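Local coordinates for acetyl xylan esterase (Geobacillus stearothermophilus, PDB 5BN1) that removes acetyl side groups from the xylose backbone of xylan and xylo-oligosaccharides as a serine esterase of the GDSL (SGNH) family, at the interface of chains A and B. Residues are numbered along the deposited sequence; one frame, centred on the assembly and turned at random. Chains: chain A/B, Acetyl xylan esterase.

Contact 1: the interface of chains A and B. Residues chain A 46, 50; chain B 179, 182-183, 187, 198.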
# COMPACT_ATOMS: atom_id res chain seq x y z
N GLN A 46 -9.12 -15.02 32.07
CA GLN A 46 -8.24 -14.06 32.74
C GLN A 46 -8.97 -13.06 33.53
O GLN A 46 -8.51 -12.66 34.65
CB GLN A 46 -7.27 -13.47 31.84
CG GLN A 46 -6.21 -12.64 32.53
CD GLN A 46 -4.94 -12.54 31.68
OE1 GLN A 46 -4.92 -11.96 30.58
NE2 GLN A 46 -3.89 -13.30 32.10
N PRO A 50 -8.03 -15.00 37.14
CA PRO A 50 -6.70 -14.59 36.75
C PRO A 50 -5.58 -15.39 37.33
O PRO A 50 -4.52 -15.56 36.71
CB PRO A 50 -6.64 -13.11 37.26
CG PRO A 50 -7.72 -13.07 38.22
CD PRO A 50 -8.79 -13.99 37.84
N VAL B 179 -8.05 -8.02 39.84
CA VAL B 179 -7.16 -8.81 38.99
C VAL B 179 -5.71 -8.47 39.26
O VAL B 179 -4.84 -9.33 39.08
CB VAL B 179 -7.52 -8.57 37.49
CG1 VAL B 179 -6.60 -9.27 36.55
CG2 VAL B 179 -8.91 -9.08 37.24
N THR B 182 -3.26 -10.45 41.37
CA THR B 182 -2.62 -11.55 40.76
C THR B 182 -1.61 -11.18 39.66
O THR B 182 -0.49 -11.67 39.59
CB THR B 182 -3.68 -12.50 40.11
OG1 THR B 182 -4.55 -13.02 41.14
CG2 THR B 182 -3.08 -13.59 39.41
N LEU B 183 -1.98 -10.26 38.73
CA LEU B 183 -1.20 -9.96 37.59
C LEU B 183 -0.51 -8.60 37.74
O LEU B 183 -1.07 -7.69 38.34
CB LEU B 183 -2.10 -9.81 36.36
CG LEU B 183 -2.82 -11.09 35.93
CD1 LEU B 183 -3.68 -10.73 34.72
CD2 LEU B 183 -1.88 -12.22 35.68
N ALA B 187 0.89 -7.28 32.15
CA ALA B 187 0.20 -8.45 31.66
C ALA B 187 -1.17 -8.11 31.03
O ALA B 187 -1.75 -8.92 30.29
CB ALA B 187 0.04 -9.51 32.68
N ALA B 198 -8.53 -9.39 27.63
CA ALA B 198 -8.88 -9.63 28.98
C ALA B 198 -9.32 -8.35 29.73
O ALA B 198 -10.26 -8.41 30.49
CB ALA B 198 -7.70 -10.24 29.74
O HOH W 1 -4.15 -9.82 29.49

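Contact 2: the interface of chains A and B. Residues chain A 179, 198, 201-202, 205; chain B 43, 46-48.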
# COMPACT_ATOMS: atom_id res chain seq x y z
N VAL A 179 -30.15 -19.93 20.15
CA VAL A 179 -30.28 -18.52 19.70
C VAL A 179 -31.17 -18.38 18.45
O VAL A 179 -31.81 -17.38 18.19
CB VAL A 179 -28.88 -17.91 19.53
CG1 VAL A 179 -28.95 -16.50 18.99
CG2 VAL A 179 -28.14 -17.93 20.87
N ALA A 198 -21.04 -11.83 18.45
CA ALA A 198 -22.04 -12.55 19.20
C ALA A 198 -21.92 -14.07 18.96
O ALA A 198 -22.04 -14.82 19.93
CB ALA A 198 -23.45 -12.11 18.82
N MET A 201 -19.07 -15.29 20.82
CA MET A 201 -19.44 -15.35 22.21
C MET A 201 -20.23 -16.60 22.52
O MET A 201 -20.05 -17.21 23.57
CB MET A 201 -20.25 -14.13 22.70
CG MET A 201 -19.33 -12.95 22.82
SD MET A 201 -18.12 -13.08 24.22
CE MET A 201 -17.51 -11.42 23.82
N ILE A 202 -21.16 -16.95 21.66
CA ILE A 202 -21.94 -18.25 21.78
C ILE A 202 -20.94 -19.39 21.90
O ILE A 202 -21.09 -20.27 22.79
CB ILE A 202 -22.92 -18.39 20.63
CG1 ILE A 202 -24.06 -17.40 20.72
CG2 ILE A 202 -23.45 -19.85 20.56
CD1 ILE A 202 -24.83 -17.26 19.41
N ARG A 205 -18.90 -19.24 25.21
CA ARG A 205 -19.74 -19.60 26.32
C ARG A 205 -19.95 -21.15 26.36
O ARG A 205 -19.84 -21.73 27.43
CB ARG A 205 -21.08 -18.91 26.15
CG ARG A 205 -22.05 -19.28 27.22
CD ARG A 205 -23.41 -18.62 27.02
NE ARG A 205 -24.29 -18.84 28.16
CZ ARG A 205 -25.60 -19.01 28.06
NH1 ARG A 205 -26.21 -18.90 26.93
NH2 ARG A 205 -26.33 -19.22 29.17
N GLY B 43 -22.08 -8.38 22.32
CA GLY B 43 -22.02 -9.81 21.98
C GLY B 43 -22.52 -10.71 23.04
O GLY B 43 -23.22 -11.74 22.81
N GLN B 46 -26.27 -10.48 23.22
CA GLN B 46 -26.92 -11.22 22.12
C GLN B 46 -26.81 -12.71 22.35
O GLN B 46 -27.79 -13.49 22.10
CB GLN B 46 -26.39 -10.80 20.81
CG GLN B 46 -27.20 -11.47 19.70
CD GLN B 46 -27.14 -10.61 18.45
OE1 GLN B 46 -26.05 -10.36 17.87
NE2 GLN B 46 -28.31 -9.98 18.15
N ALA B 47 -25.66 -13.19 22.82
CA ALA B 47 -25.48 -14.63 23.07
C ALA B 47 -26.38 -15.17 24.15
O ALA B 47 -26.92 -16.29 24.04
CB ALA B 47 -24.07 -14.89 23.42
N VAL B 48 -26.63 -14.40 25.24
CA VAL B 48 -27.28 -14.89 26.39
C VAL B 48 -28.74 -14.38 26.49
O VAL B 48 -29.59 -15.12 26.94
CB VAL B 48 -26.53 -14.55 27.68
CG1 VAL B 48 -27.18 -14.98 28.96
CG2 VAL B 48 -25.12 -15.07 27.68
O HOH W 2 -25.39 -18.56 24.12
O HOH W 3 -29.21 -17.87 27.38

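Contact 1: the interface of chains A and B
With CG anti to the backbone N (chi1 -172°) and the chain running on extended (chi2 156°), A:Gln46 carries its carboxamide away from helix 37-48 and against B:Ala198 and B:Leu183 of the neighbouring subunit. This is one patch of a two-fold subunit interface in an octameric GDSL (SGNH) esterase. Methyl groups pack on the amide as well as on the aliphatic chain: CB of A:Gln46 lies 3.9 Å from the methyl CB of B:Ala198, near the start of helix 197-211. B:Leu183 comes from a second direction and crosses the chain obliquely, its CD1 3.7 Å from the amide nitrogen NE2 of A:Gln46. The amide oxygen is also linked through water. OE1 of A:Gln46 is 2.5 Å from a water that in turn sits 2.7 Å from the backbone carbonyl O of B:Ala187; since both partners are carbonyl-type oxygens, the water would probably donate to each. An alanine in place of A:Gln46 would probably leave this water without its mate on chain A and open a gap beside B:Leu183 and B:Ala198. Beyond the end of helix 37-48, A:Pro50 takes up the contact with its ring carbon CB, 3.9 Å from CG1 of B:Val179, the branch that lies anti to its own backbone N (chi1 176°). The methyl CG2 of B:Thr182 rests 3.6 Å from the carbonyl O of A:Pro50, a van der Waals approach at the margin of the patch.

Contact 2: the interface of chains A and B
A:Arg205 and B:Val48 meet at about a right angle: the arginine reaches past the end of helix 37-48 of chain B, and the valine presents one methyl to a face of the guanidinium. That methyl, CG2, stands 3.7 Å above the guanidinium plane, displaced toward its rim. The arginine gets there by a straight reach, CG anti to the backbone N (chi1 177°) and the chain extended as far as NE. Its NH1 then works through water. One water lies in the guanidinium plane at its edge, 2.9 Å from NH1 of A:Arg205 with an angle of 155° at the hydrogen, and passes the contact on to the carbonyl O of B:Ala47. A second, longer and more bent link of 3.2 Å joins NH1 of A:Arg205 to a water that reaches the carbonyl O of B:Val48. The cationic group thus serves two carbonyls at a helix C-terminus, where its charge would probably be favourable.

Alongside, the packing is close and apolar. The small side chain of B:Ala47 points at helix 197-211, its CB 3.7 Å from CG1 of A:Ile202 and 4.0 Å from CB of A:Met201. Farther along, B:Gly43 offers no side chain, and the backbones come close, with CA of A:Ala198 3.9 Å from CA of B:Gly43. A:Val179 borders the patch with CG2 near the carbonyl of B:Ala47. In the fold, the site joins the face of helix 197-211 in chain A to the C-terminal half of helix 37-48 in chain B, with helix 172-180 of chain A at its margin.

Contact 1 and contact 2 belong to one two-fold interface, the centres of their C-alpha atoms about 23 Å apart, and draw on the same elements with the chains exchanged: helix 37-48 of one subunit meets helices 172-180 and 197-211 of the other. A:Gln46, B:Val179 and B:Ala198 of contact 1 reappear in contact 2 as B:Gln46, A:Val179 and A:Ala198, so the patches show overlapping portions of one repeated surface. Each subunit therefore both gives and receives helix 37-48, as two-fold pairing within the homooctamer requires. With centres about 14 Å from B:Asp191 and 16 Å from A:Asp191 respectively, neither patch forms part of the active site.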